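Local coordinates for GTP-binding protein (Sulfolobus solfataricus P2, PDB 2QTF) that hydrolyses GTP, with specificity for that nucleotide, and associates with the 50S ribosomal subunit, possibly acting in protein synthesis or ribosome biogenesis, at residues Arg218-Ile223 / Lys227-Asp232; Val250-Ala255 / Arg286-Ser291; Pro326-Ile331 / Ile348-Thr353. All coordinates share one frame; numbering follows the deposited sequence.

Contact 1 of 3, residues Arg218-Ile223 / Lys227-Asp232; sequences RYAIPI and KIMLVD. With CD (cadmium ion), chain C.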
ATOM      1  N   ARG A 218      -6.762   9.492  -7.701  1.00 27.79           N
ATOM      2  CA  ARG A 218      -7.703   9.175  -8.749  1.00 29.16           C
ATOM      3  C   ARG A 218      -7.428  10.143  -9.910  1.00 31.31           C
ATOM      4  O   ARG A 218      -7.430  11.382  -9.723  1.00 31.88           O
ATOM      5  CB  ARG A 218      -9.167   9.306  -8.283  1.00 30.02           C
ATOM      6  CG  ARG A 218      -9.542   8.489  -6.986  1.00 30.73           C
ATOM      7  CD  ARG A 218     -10.921   8.995  -6.432  1.00 32.68           C
ATOM      8  NE  ARG A 218     -11.969   8.629  -7.365  1.00 31.90           N
ATOM      9  CZ  ARG A 218     -12.453   7.407  -7.496  1.00 38.60           C
ATOM     10  NH1 ARG A 218     -12.007   6.404  -6.735  1.00 39.19           N
ATOM     11  NH2 ARG A 218     -13.398   7.177  -8.396  1.00 41.14           N
ATOM     12  N   TYR A 219      -7.255   9.628 -11.118  1.00 28.99           N
ATOM     13  CA  TYR A 219      -6.789  10.525 -12.136  1.00 29.01           C
ATOM     14  C   TYR A 219      -7.394  10.110 -13.465  1.00 28.06           C
ATOM     15  O   TYR A 219      -7.242   8.950 -13.870  1.00 26.00           O
ATOM     16  CB  TYR A 219      -5.235  10.372 -12.223  1.00 30.26           C
ATOM     17  CG  TYR A 219      -4.583  11.448 -13.024  1.00 32.39           C
ATOM     18  CD1 TYR A 219      -4.235  12.674 -12.432  1.00 36.63           C
ATOM     19  CD2 TYR A 219      -4.295  11.260 -14.373  1.00 30.91           C
ATOM     20  CE1 TYR A 219      -3.617  13.719 -13.199  1.00 38.75           C
ATOM     21  CE2 TYR A 219      -3.650  12.313 -15.149  1.00 34.61           C
ATOM     22  CZ  TYR A 219      -3.310  13.499 -14.529  1.00 34.48           C
ATOM     23  OH  TYR A 219      -2.683  14.479 -15.234  1.00 37.87           O
ATOM     24  N   ALA A 220      -8.065  11.039 -14.156  1.00 26.44           N
ATOM     25  CA  ALA A 220      -8.692  10.691 -15.410  1.00 26.95           C
ATOM     26  C   ALA A 220      -7.690  10.838 -16.590  1.00 28.53           C
ATOM     27  O   ALA A 220      -6.934  11.842 -16.681  1.00 27.55           O
ATOM     28  CB  ALA A 220      -9.923  11.548 -15.730  1.00 28.43           C
ATOM     29  N   ILE A 221      -7.777   9.891 -17.511  1.00 26.77           N
ATOM     30  CA  ILE A 221      -7.013   9.993 -18.730  1.00 28.32           C
ATOM     31  C   ILE A 221      -7.865   9.725 -19.959  1.00 26.43           C
ATOM     32  O   ILE A 221      -8.836   8.915 -19.916  1.00 26.26           O
ATOM     33  CB  ILE A 221      -5.764   9.025 -18.805  1.00 29.42           C
ATOM     34  CG1 ILE A 221      -6.192   7.602 -18.633  1.00 29.64           C
ATOM     35  CG2 ILE A 221      -4.750   9.322 -17.636  1.00 31.73           C
ATOM     36  CD1 ILE A 221      -5.088   6.652 -19.071  1.00 35.36           C
ATOM     37  N   PRO A 222      -7.485  10.382 -21.074  1.00 25.32           N
ATOM     38  CA  PRO A 222      -8.137  10.146 -22.360  1.00 23.69           C
ATOM     39  C   PRO A 222      -7.455   8.972 -23.063  1.00 24.97           C
ATOM     40  O   PRO A 222      -6.213   8.905 -23.024  1.00 21.06           O
ATOM     41  CB  PRO A 222      -7.856  11.476 -23.092  1.00 25.02           C
ATOM     42  CG  PRO A 222      -6.492  11.967 -22.589  1.00 27.81           C
ATOM     43  CD  PRO A 222      -6.470  11.477 -21.113  1.00 26.41           C
ATOM     44  N   ILE A 223      -8.189   8.014 -23.589  1.00 23.03           N
ATOM     45  CA  ILE A 223      -7.595   7.042 -24.466  1.00 26.06           C
ATOM     46  C   ILE A 223      -8.493   7.017 -25.703  1.00 24.83           C
ATOM     47  O   ILE A 223      -9.664   6.845 -25.583  1.00 24.21           O
ATOM     48  CB  ILE A 223      -7.475   5.621 -23.856  1.00 26.07           C
ATOM     49  CG1 ILE A 223      -6.571   5.677 -22.611  1.00 26.05           C
ATOM     50  CG2 ILE A 223      -6.833   4.673 -24.908  1.00 23.73           C
ATOM     51  CD1 ILE A 223      -6.455   4.203 -21.768  1.00 30.11           C
ATOM     52  N   LYS A 227     -12.792   8.830 -21.904  1.00 30.60           N
ATOM     53  CA  LYS A 227     -12.140   9.324 -20.707  1.00 30.10           C
ATOM     54  C   LYS A 227     -12.288   8.190 -19.668  1.00 31.00           C
ATOM     55  O   LYS A 227     -13.383   7.628 -19.573  1.00 29.97           O
ATOM     56  CB  LYS A 227     -12.817  10.657 -20.341  1.00 31.72           C
ATOM     57  CG  LYS A 227     -12.404  11.273 -19.044  1.00 34.36           C
ATOM     58  CD  LYS A 227     -12.930  12.775 -18.871  1.00 35.07           C
ATOM     59  CE  LYS A 227     -12.560  13.312 -17.426  1.00 36.58           C
ATOM     60  NZ  LYS A 227     -13.245  14.618 -17.065  1.00 39.20           N
ATOM     61  N   ILE A 228     -11.187   7.786 -18.977  1.00 28.16           N
ATOM     62  CA  ILE A 228     -11.167   6.663 -18.015  1.00 28.17           C
ATOM     63  C   ILE A 228     -10.569   7.137 -16.716  1.00 25.95           C
ATOM     64  O   ILE A 228      -9.548   7.836 -16.759  1.00 25.19           O
ATOM     65  CB  ILE A 228     -10.329   5.455 -18.544  1.00 28.97           C
ATOM     66  CG1 ILE A 228     -10.981   4.957 -19.844  1.00 33.51           C
ATOM     67  CG2 ILE A 228     -10.210   4.313 -17.532  1.00 28.80           C
ATOM     68  CD1 ILE A 228     -10.045   4.774 -21.025  1.00 34.44           C
ATOM     69  N   MET A 229     -11.228   6.812 -15.607  1.00 23.44           N
ATOM     70  CA  MET A 229     -10.755   7.177 -14.240  1.00 24.27           C
ATOM     71  C   MET A 229      -9.841   6.027 -13.703  1.00 22.25           C
ATOM     72  O   MET A 229     -10.304   4.896 -13.488  1.00 23.43           O
ATOM     73  CB  MET A 229     -11.951   7.406 -13.282  1.00 23.86           C
ATOM     74  CG  MET A 229     -11.481   7.874 -11.833  1.00 25.80           C
ATOM     75  SD  MET A 229     -10.494   9.353 -11.913  1.00 34.74           S
ATOM     76  CE  MET A 229     -11.614  10.710 -12.127  1.00 37.39           C
ATOM     77  N   LEU A 230      -8.560   6.306 -13.559  1.00 21.88           N
ATOM     78  CA  LEU A 230      -7.688   5.318 -12.952  1.00 23.02           C
ATOM     79  C   LEU A 230      -7.592   5.576 -11.468  1.00 22.46           C
ATOM     80  O   LEU A 230      -7.448   6.747 -11.059  1.00 23.73           O
ATOM     81  CB  LEU A 230      -6.297   5.324 -13.508  1.00 22.91           C
ATOM     82  CG  LEU A 230      -6.087   5.064 -14.994  1.00 32.49           C
ATOM     83  CD1 LEU A 230      -4.516   5.234 -15.276  1.00 32.19           C
ATOM     84  CD2 LEU A 230      -6.555   3.650 -15.365  1.00 35.65           C
ATOM     85  N   VAL A 231      -7.664   4.483 -10.675  1.00 22.09           N
ATOM     86  CA  VAL A 231      -7.808   4.633  -9.238  1.00 20.78           C
ATOM     87  C   VAL A 231      -6.642   3.824  -8.547  1.00 20.20           C
ATOM     88  O   VAL A 231      -6.452   2.650  -8.811  1.00 19.24           O
ATOM     89  CB  VAL A 231      -9.192   4.166  -8.773  1.00 25.22           C
ATOM     90  CG1 VAL A 231      -9.284   4.068  -7.217  1.00 24.37           C
ATOM     91  CG2 VAL A 231     -10.417   5.026  -9.360  1.00 22.28           C
ATOM     92  N   ASP A 232      -5.844   4.506  -7.722  1.00 20.85           N
ATOM     93  CA  ASP A 232      -4.729   3.867  -6.944  1.00 19.67           C
ATOM     94  C   ASP A 232      -5.363   3.291  -5.690  1.00 20.81           C
ATOM     95  O   ASP A 232      -5.553   3.979  -4.705  1.00 20.74           O
ATOM     96  CB  ASP A 232      -3.701   4.943  -6.556  1.00 21.30           C
ATOM     97  CG  ASP A 232      -2.521   4.362  -5.757  1.00 21.85           C
ATOM     98  OD1 ASP A 232      -2.582   3.141  -5.468  1.00 19.30           O
ATOM     99  OD2 ASP A 232      -1.599   5.064  -5.259  1.00 29.15           O
TER
HETATM  100 CD    CD C 402      -0.624   3.358  -4.084  1.00 25.98          CD
HETATM  101  O   HOH W   1      -1.282   1.062  -3.711  1.00 26.87           O
HETATM  102  O   HOH W   2       1.022   2.431  -2.459  1.00 35.63           O
HETATM  103  O   HOH W   3       0.442   2.493  -5.917  1.00 35.63           O
HETATM  104  O   HOH W   4       1.022   5.096  -3.832  1.00 28.11           O

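Contact 2 of 3, residues Val250-Ala255 / Arg286-Ser291; sequences VTLSEA and REIGVS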
ATOM      1  N   VAL A 250     -10.984  -2.511   5.473  1.00 20.20           N
ATOM      2  CA  VAL A 250     -11.992  -1.522   5.103  1.00 20.29           C
ATOM      3  C   VAL A 250     -11.497  -0.577   4.009  1.00 21.11           C
ATOM      4  O   VAL A 250     -12.206  -0.195   3.073  1.00 21.16           O
ATOM      5  CB  VAL A 250     -12.438  -0.711   6.363  1.00 20.26           C
ATOM      6  CG1 VAL A 250     -13.481   0.275   5.993  1.00 21.13           C
ATOM      7  CG2 VAL A 250     -13.108  -1.640   7.421  1.00 27.20           C
ATOM      8  N   THR A 251     -10.263  -0.126   4.129  1.00 19.30           N
ATOM      9  CA  THR A 251      -9.647   0.670   3.046  1.00 20.11           C
ATOM     10  C   THR A 251      -9.585  -0.145   1.717  1.00 18.50           C
ATOM     11  O   THR A 251      -9.856   0.401   0.651  1.00 18.10           O
ATOM     12  CB  THR A 251      -8.167   1.089   3.461  1.00 17.40           C
ATOM     13  OG1 THR A 251      -8.263   1.840   4.652  1.00 17.33           O
ATOM     14  CG2 THR A 251      -7.445   1.986   2.350  1.00 18.62           C
ATOM     15  N   LEU A 252      -9.104  -1.380   1.778  1.00 20.09           N
ATOM     16  CA  LEU A 252      -8.975  -2.173   0.592  1.00 22.00           C
ATOM     17  C   LEU A 252     -10.355  -2.455  -0.013  1.00 24.18           C
ATOM     18  O   LEU A 252     -10.516  -2.468  -1.278  1.00 23.68           O
ATOM     19  CB  LEU A 252      -8.240  -3.535   0.945  1.00 23.24           C
ATOM     20  CG  LEU A 252      -8.098  -4.538  -0.243  1.00 25.45           C
ATOM     21  CD1 LEU A 252      -7.210  -3.972  -1.441  1.00 20.66           C
ATOM     22  CD2 LEU A 252      -7.591  -5.934   0.284  1.00 22.81           C
ATOM     23  N   SER A 253     -11.375  -2.678   0.840  1.00 22.56           N
ATOM     24  CA  SER A 253     -12.753  -2.930   0.319  1.00 24.69           C
ATOM     25  C   SER A 253     -13.335  -1.838  -0.549  1.00 23.41           C
ATOM     26  O   SER A 253     -14.346  -2.066  -1.286  1.00 25.73           O
ATOM     27  CB  SER A 253     -13.718  -3.209   1.520  1.00 24.49           C
ATOM     28  OG  SER A 253     -13.301  -4.467   2.067  1.00 30.87           O
ATOM     29  N   GLU A 254     -12.763  -0.624  -0.505  1.00 25.17           N
ATOM     30  CA  GLU A 254     -13.140   0.421  -1.455  1.00 23.84           C
ATOM     31  C   GLU A 254     -12.864  -0.017  -2.922  1.00 25.13           C
ATOM     32  O   GLU A 254     -13.323   0.652  -3.875  1.00 26.60           O
ATOM     33  CB  GLU A 254     -12.433   1.715  -1.237  1.00 23.90           C
ATOM     34  CG  GLU A 254     -12.719   2.359   0.198  1.00 24.24           C
ATOM     35  CD  GLU A 254     -11.966   3.631   0.465  1.00 23.43           C
ATOM     36  OE1 GLU A 254     -11.366   4.240  -0.471  1.00 26.22           O
ATOM     37  OE2 GLU A 254     -12.038   4.105   1.655  1.00 23.72           O
ATOM     38  N   ALA A 255     -12.117  -1.075  -3.126  1.00 25.16           N
ATOM     39  CA  ALA A 255     -11.836  -1.483  -4.509  1.00 27.22           C
ATOM     40  C   ALA A 255     -13.154  -1.895  -5.181  1.00 30.42           C
ATOM     41  O   ALA A 255     -13.271  -1.896  -6.378  1.00 30.28           O
ATOM     42  CB  ALA A 255     -10.923  -2.645  -4.522  1.00 28.72           C
ATOM     43  N   ARG A 286     -12.072 -12.030  -3.334  1.00 25.55           N
ATOM     44  CA  ARG A 286     -13.380 -12.728  -3.010  1.00 27.78           C
ATOM     45  C   ARG A 286     -13.845 -12.326  -1.614  1.00 25.61           C
ATOM     46  O   ARG A 286     -15.005 -12.049  -1.393  1.00 25.41           O
ATOM     47  CB  ARG A 286     -13.182 -14.286  -3.066  1.00 28.34           C
ATOM     48  CG  ARG A 286     -14.434 -15.109  -2.530  1.00 32.48           C
ATOM     49  CD  ARG A 286     -14.420 -16.645  -2.911  1.00 34.57           C
ATOM     50  NE  ARG A 286     -15.725 -17.347  -2.572  1.00 50.46           N
ATOM     51  CZ  ARG A 286     -16.000 -18.125  -1.483  1.00 56.79           C
ATOM     52  NH1 ARG A 286     -15.129 -18.335  -0.510  1.00 60.63           N
ATOM     53  NH2 ARG A 286     -17.178 -18.716  -1.341  1.00 60.65           N
ATOM     54  N   GLU A 287     -12.942 -12.277  -0.632  1.00 26.52           N
ATOM     55  CA  GLU A 287     -13.392 -12.111   0.736  1.00 25.96           C
ATOM     56  C   GLU A 287     -13.834 -10.705   1.000  1.00 27.46           C
ATOM     57  O   GLU A 287     -14.603 -10.463   1.935  1.00 26.30           O
ATOM     58  CB  GLU A 287     -12.311 -12.497   1.749  1.00 27.08           C
ATOM     59  CG  GLU A 287     -11.977 -14.044   1.832  1.00 26.80           C
ATOM     60  CD  GLU A 287     -13.230 -14.906   2.122  1.00 26.39           C
ATOM     61  OE1 GLU A 287     -14.044 -14.527   2.974  1.00 27.46           O
ATOM     62  OE2 GLU A 287     -13.398 -15.912   1.445  1.00 31.22           O
ATOM     63  N   ILE A 288     -13.254  -9.742   0.261  1.00 27.25           N
ATOM     64  CA  ILE A 288     -13.699  -8.341   0.483  1.00 27.41           C
ATOM     65  C   ILE A 288     -14.992  -8.056  -0.361  1.00 27.39           C
ATOM     66  O   ILE A 288     -15.598  -6.999  -0.250  1.00 30.41           O
ATOM     67  CB  ILE A 288     -12.618  -7.289   0.137  1.00 27.83           C
ATOM     68  CG1 ILE A 288     -12.250  -7.367  -1.353  1.00 27.39           C
ATOM     69  CG2 ILE A 288     -11.398  -7.424   1.030  1.00 28.58           C
ATOM     70  CD1 ILE A 288     -11.299  -6.274  -1.817  1.00 25.80           C
ATOM     71  N   GLY A 289     -15.395  -8.972  -1.221  1.00 27.49           N
ATOM     72  CA  GLY A 289     -16.731  -8.820  -1.798  1.00 28.28           C
ATOM     73  C   GLY A 289     -16.614  -8.300  -3.247  1.00 30.47           C
ATOM     74  O   GLY A 289     -17.635  -7.852  -3.828  1.00 29.79           O
ATOM     75  N   VAL A 290     -15.406  -8.388  -3.835  1.00 29.75           N
ATOM     76  CA  VAL A 290     -15.267  -8.243  -5.331  1.00 31.22           C
ATOM     77  C   VAL A 290     -15.891  -9.430  -6.115  1.00 32.45           C
ATOM     78  O   VAL A 290     -15.407 -10.581  -6.067  1.00 33.40           O
ATOM     79  CB  VAL A 290     -13.804  -8.012  -5.808  1.00 30.59           C
ATOM     80  CG1 VAL A 290     -13.753  -7.988  -7.408  1.00 29.87           C
ATOM     81  CG2 VAL A 290     -13.284  -6.691  -5.150  1.00 27.51           C
ATOM     82  N   SER A 291     -16.901  -9.101  -6.891  1.00 34.14           N
ATOM     83  CA  SER A 291     -17.702 -10.108  -7.573  1.00 36.75           C
ATOM     84  C   SER A 291     -18.129  -9.585  -8.963  1.00 35.92           C
ATOM     85  O   SER A 291     -18.630  -8.448  -9.053  1.00 36.69           O
ATOM     86  CB  SER A 291     -18.959 -10.373  -6.687  1.00 36.83           C
ATOM     87  OG  SER A 291     -19.806 -11.310  -7.345  1.00 42.24           O
TER

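Contact 3 of 3, residues Pro326-Ile331 / Ile348-Thr353; sequences PIFDVI and IYQLAT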
ATOM      1  N   PRO A 326     -15.337 -12.652 -14.264  1.00 30.94           N
ATOM      2  CA  PRO A 326     -14.703 -12.659 -15.576  1.00 28.52           C
ATOM      3  C   PRO A 326     -13.274 -12.053 -15.557  1.00 27.84           C
ATOM      4  O   PRO A 326     -13.062 -10.916 -15.117  1.00 26.60           O
ATOM      5  CB  PRO A 326     -15.627 -11.780 -16.392  1.00 30.50           C
ATOM      6  CG  PRO A 326     -16.121 -10.754 -15.457  1.00 29.80           C
ATOM      7  CD  PRO A 326     -16.131 -11.444 -14.061  1.00 28.69           C
ATOM      8  N   ILE A 327     -12.357 -12.813 -16.068  1.00 26.81           N
ATOM      9  CA  ILE A 327     -11.035 -12.333 -16.393  1.00 26.95           C
ATOM     10  C   ILE A 327     -11.188 -11.656 -17.805  1.00 28.67           C
ATOM     11  O   ILE A 327     -11.547 -12.322 -18.808  1.00 28.09           O
ATOM     12  CB  ILE A 327     -10.045 -13.492 -16.432  1.00 26.95           C
ATOM     13  CG1 ILE A 327      -9.810 -14.059 -15.029  1.00 23.93           C
ATOM     14  CG2 ILE A 327      -8.618 -13.070 -16.890  1.00 22.90           C
ATOM     15  CD1 ILE A 327      -9.074 -13.122 -13.939  1.00 25.29           C
ATOM     16  N   PHE A 328     -10.874 -10.382 -17.871  1.00 26.40           N
ATOM     17  CA  PHE A 328     -10.850  -9.641 -19.174  1.00 24.08           C
ATOM     18  C   PHE A 328      -9.724 -10.107 -20.062  1.00 25.36           C
ATOM     19  O   PHE A 328      -9.902 -10.459 -21.220  1.00 24.59           O
ATOM     20  CB  PHE A 328     -10.786  -8.154 -18.911  1.00 24.18           C
ATOM     21  CG  PHE A 328     -10.902  -7.362 -20.149  1.00 25.34           C
ATOM     22  CD1 PHE A 328     -12.155  -7.224 -20.770  1.00 29.64           C
ATOM     23  CD2 PHE A 328      -9.755  -6.790 -20.748  1.00 26.95           C
ATOM     24  CE1 PHE A 328     -12.265  -6.527 -21.970  1.00 30.36           C
ATOM     25  CE2 PHE A 328      -9.857  -6.067 -21.970  1.00 29.25           C
ATOM     26  CZ  PHE A 328     -11.107  -5.974 -22.577  1.00 28.33           C
ATOM     27  N   ASP A 329      -8.510 -10.115 -19.531  1.00 23.52           N
ATOM     28  CA  ASP A 329      -7.393 -10.627 -20.261  1.00 25.66           C
ATOM     29  C   ASP A 329      -6.218 -10.704 -19.348  1.00 23.05           C
ATOM     30  O   ASP A 329      -6.295 -10.224 -18.216  1.00 22.92           O
ATOM     31  CB  ASP A 329      -7.024  -9.640 -21.397  1.00 26.16           C
ATOM     32  CG  ASP A 329      -6.408 -10.380 -22.614  1.00 33.38           C
ATOM     33  OD1 ASP A 329      -5.946 -11.534 -22.414  1.00 29.63           O
ATOM     34  OD2 ASP A 329      -6.431  -9.822 -23.726  1.00 39.94           O
ATOM     35  N   VAL A 330      -5.147 -11.317 -19.831  1.00 23.65           N
ATOM     36  CA  VAL A 330      -3.879 -11.479 -19.123  1.00 23.78           C
ATOM     37  C   VAL A 330      -2.777 -11.039 -20.079  1.00 25.26           C
ATOM     38  O   VAL A 330      -2.648 -11.675 -21.157  1.00 25.97           O
ATOM     39  CB  VAL A 330      -3.660 -12.991 -18.653  1.00 23.62           C
ATOM     40  CG1 VAL A 330      -2.401 -13.087 -17.862  1.00 26.86           C
ATOM     41  CG2 VAL A 330      -4.775 -13.455 -17.689  1.00 20.89           C
ATOM     42  N   ILE A 331      -2.037  -9.954 -19.759  1.00 22.38           N
ATOM     43  CA  ILE A 331      -0.953  -9.437 -20.638  1.00 24.33           C
ATOM     44  C   ILE A 331       0.378  -9.299 -19.896  1.00 22.97           C
ATOM     45  O   ILE A 331       0.401  -8.997 -18.733  1.00 22.54           O
ATOM     46  CB  ILE A 331      -1.360  -8.117 -21.354  1.00 21.94           C
ATOM     47  CG1 ILE A 331      -1.671  -7.033 -20.298  1.00 21.84           C
ATOM     48  CG2 ILE A 331      -2.733  -8.436 -22.092  1.00 26.15           C
ATOM     49  CD1 ILE A 331      -2.081  -5.610 -20.818  1.00 24.30           C
ATOM     50  N   ILE A 348      -7.020  -1.476 -22.059  1.00 21.65           N
ATOM     51  CA  ILE A 348      -7.819  -0.561 -21.228  1.00 22.45           C
ATOM     52  C   ILE A 348      -8.918   0.153 -21.985  1.00 24.24           C
ATOM     53  O   ILE A 348     -10.079   0.210 -21.559  1.00 24.91           O
ATOM     54  CB  ILE A 348      -6.904   0.449 -20.562  1.00 23.41           C
ATOM     55  CG1 ILE A 348      -6.105  -0.318 -19.441  1.00 21.33           C
ATOM     56  CG2 ILE A 348      -7.738   1.553 -19.912  1.00 24.41           C
ATOM     57  CD1 ILE A 348      -4.951   0.506 -18.967  1.00 21.51           C
ATOM     58  N   TYR A 349      -8.576   0.639 -23.182  1.00 24.43           N
ATOM     59  CA  TYR A 349      -9.630   1.132 -24.085  1.00 24.95           C
ATOM     60  C   TYR A 349     -10.709   0.063 -24.366  1.00 22.51           C
ATOM     61  O   TYR A 349     -11.924   0.321 -24.349  1.00 23.16           O
ATOM     62  CB  TYR A 349      -9.025   1.642 -25.465  1.00 24.89           C
ATOM     63  CG  TYR A 349     -10.121   2.259 -26.324  1.00 23.28           C
ATOM     64  CD1 TYR A 349     -10.618   3.557 -26.016  1.00 24.30           C
ATOM     65  CD2 TYR A 349     -10.634   1.583 -27.400  1.00 31.73           C
ATOM     66  CE1 TYR A 349     -11.632   4.146 -26.796  1.00 26.96           C
ATOM     67  CE2 TYR A 349     -11.651   2.150 -28.213  1.00 31.21           C
ATOM     68  CZ  TYR A 349     -12.133   3.421 -27.898  1.00 29.51           C
ATOM     69  OH  TYR A 349     -13.125   3.962 -28.665  1.00 30.77           O
ATOM     70  N   GLN A 350     -10.316  -1.142 -24.668  1.00 24.11           N
ATOM     71  CA  GLN A 350     -11.325  -2.122 -25.031  1.00 27.30           C
ATOM     72  C   GLN A 350     -12.182  -2.457 -23.806  1.00 25.47           C
ATOM     73  O   GLN A 350     -13.364  -2.723 -23.904  1.00 23.74           O
ATOM     74  CB  GLN A 350     -10.683  -3.427 -25.470  1.00 26.77           C
ATOM     75  CG  GLN A 350      -9.944  -3.491 -26.852  1.00 36.97           C
ATOM     76  CD  GLN A 350      -8.950  -4.717 -26.939  1.00 36.87           C
ATOM     77  OE1 GLN A 350      -9.245  -5.821 -26.403  1.00 46.26           O
ATOM     78  NE2 GLN A 350      -7.772  -4.502 -27.576  1.00 44.95           N
ATOM     79  N   LEU A 351     -11.562  -2.469 -22.623  1.00 24.88           N
ATOM     80  CA  LEU A 351     -12.340  -2.729 -21.372  1.00 24.80           C
ATOM     81  C   LEU A 351     -13.324  -1.588 -21.178  1.00 23.90           C
ATOM     82  O   LEU A 351     -14.487  -1.802 -20.852  1.00 24.79           O
ATOM     83  CB  LEU A 351     -11.339  -2.808 -20.193  1.00 24.00           C
ATOM     84  CG  LEU A 351     -11.855  -2.963 -18.741  1.00 26.54           C
ATOM     85  CD1 LEU A 351     -12.868  -4.110 -18.646  1.00 23.96           C
ATOM     86  CD2 LEU A 351     -10.489  -3.276 -17.936  1.00 23.80           C
ATOM     87  N   ALA A 352     -12.860  -0.374 -21.388  1.00 24.87           N
ATOM     88  CA  ALA A 352     -13.659   0.851 -21.165  1.00 26.70           C
ATOM     89  C   ALA A 352     -14.875   0.879 -22.140  1.00 28.21           C
ATOM     90  O   ALA A 352     -16.025   1.177 -21.751  1.00 28.51           O
ATOM     91  CB  ALA A 352     -12.818   2.122 -21.256  1.00 25.57           C
ATOM     92  N   THR A 353     -14.627   0.433 -23.362  1.00 29.96           N
ATOM     93  CA  THR A 353     -15.673   0.205 -24.376  1.00 30.88           C
ATOM     94  C   THR A 353     -16.624  -0.906 -23.943  1.00 32.51           C
ATOM     95  O   THR A 353     -17.839  -0.693 -23.953  1.00 32.16           O
ATOM     96  CB  THR A 353     -15.023  -0.184 -25.751  1.00 31.66           C
ATOM     97  OG1 THR A 353     -14.134   0.887 -26.118  1.00 31.92           O
ATOM     98  CG2 THR A 353     -16.102  -0.309 -26.810  1.00 32.73           C
TER

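Contact 1 of 3, residues Arg218-Ile223 / Lys227-Asp232
Arg-218 and Val-231 lie side by side and point the same way, an arrangement in which a charged side chain makes apolar contact through its flat end. Val-231 CG2 sits over one face of the guanidinium, off-centre toward its rim, 3.4 Å from Arg-218 NH1. Met-229, on the same face of the sheet, crosses Arg-218 at about a right angle. Its CG is anti to the backbone N (chi1 -177°), but the bends that follow fold the thioether back over the neighbouring strand, with Met-229 SD 3.3 Å from Tyr-219 N and CE against Ala-220 CB. Ala-220 CB also meets the extended Lys-227 chain at CE, 3.6 Å away. Together these residues line one side of an antiparallel beta hairpin at the edge of the G-domain sheet, where Tyr-219 N to Leu-230 O (2.9 Å) and Ile-221 N to Ile-228 O (2.8 Å) belong to two reciprocal backbone pairs. On the face that carries Ile-221, Ile-228 and Leu-230, Ile-221 CD1 reaches Leu-230 CD1 at 4.1 Å, while Ile-223, at the end of its strand, brings CD1 to 3.7 Å from Ile-228 CD1; each pair crosses at a slant. Tyr-219 and Leu-230 lean on helix 192-200. Beyond the paired residues, Asp-232 holds the cadmium ion through both carboxylate oxygens, OD2 at 2.3 Å, with four waters and His-97 completing the site.

Contact 2 of 3, residues Val250-Ala255 / Arg286-Ser291
The carbonyl oxygen of Leu-252, approached by Ile-288 CD1, accepts Ala-255 N at 2.8 Å, a three-residue step of the 3-10 turn at Glu-254 and Ala-255. Ile-288 CD1 lies 3.9 Å from that same Leu-252 O and 4.0 Å from Leu-252 CG, so the methyl rests on backbone and side chain at once. The two side chains cross at about a right angle. Ile-288 places CG1 between its backbone N and carbonyl carbon (chi1 62°), and this torsion carries CD1 to Leu-252 while CG2 turns toward the serine. Ser-253 OG lies beside that branch, 3.5 Å from Ile-288 CB and 3.7 Å from CG2; its hydroxyl is engaged with Phe-249 O, one turn back, so the oxygen beside the isoleucine already has a polar partner. An alanine at Ile-288 would keep CB against Ser-253 OG but lack CD1 and CG2, and would probably open a gap over the Leu-252 side chain. Leu-252 also touches Ile-284, one turn before Ile-288 on helix 271-288, and Val-234, a predicted GTP-binding residue. Glu-254, in the 3-10 turn, points away from Ile-288, and its carboxylate is bonded to Gly-99 N and Ser-100 OG, beside helix 101-121. Just past Ile-288, Gly-289 takes a positive phi (104°) at which a CB would be jammed against the preceding carbonyl, and its N bonds back to Arg-286 O at 3.1 Å. Ile-288 packs from the last turn of helix 271-288, which closes in a Schellman motif.

Contact 3 of 3, residues Pro326-Ile331 / Ile348-Thr353
Phe-328 lays one face of its ring over Leu-351, a CH-pi contact in which Leu-351 CB stands 4.0 Å from the ring centroid and 14° off its normal. The same leucine continues across that face: CD1 reaches Phe-328 CD1 at 3.8 Å, toward the root of the ring, while its backbone N lies 3.5 Å from Phe-328 CZ at the far end. Gln-350 comes from a different direction. Its CB meets CZ of Phe-328 at 3.9 Å, near the ring plane, so the ring touches two successive helix residues with face and edge. Phe-328 holds CG anti to its backbone N (chi1 -174°), which extends the ring from the strand to the helix. This is strand-to-helix packing at the border of the P-loop G domain: strand 327-332 is outermost in the mixed sheet, reached from strand 295-300 by a beta-alpha-beta crossover through helix 309-323. The backbone of Phe-328 departs from extended angles (psi -53°), and Phe-328 and Asp-329, though consecutive, both turn their CB atoms toward helix 341-355. Asp-329 then works in two directions, OD1 accepting Val-330 N at 2.7 Å and OD2 forming a salt bridge with Lys-347, one turn before Leu-351. Further along the helix, Tyr-349 O receives both Thr-353 N and Thr-353 OG1, each at 2.9 Å, from opposite faces of its plane. Tyr-349 OH in turn bonds Asn-225 in the hairpin turn, and Leu-351 touches Pro-294, just ahead of strand 295-300.

The three contacts follow in series along the chain, each closing before the next opens, and all lie within the Hflx-type G range. Contact 1 lies about 20 Å from contact 2 and 15 Å from contact 3, centre to centre; contacts 2 and 3 are also about 20 Å apart. Contacts 1 and 3 share the mixed sheet, whose outermost strands are 218-223 and 327-332, and they touch directly: helix 341-355 sets Ile-348 and Ala-352 against Ile-223 and Ile-228 while also meeting strand 327-332. One C-terminal helix therefore joins the two borders. Contact 2 touches neither and pairs two helix ends, with Leu-252 against Val-234, a predicted GTP-binding residue; contact 1 carries another, Asp-232.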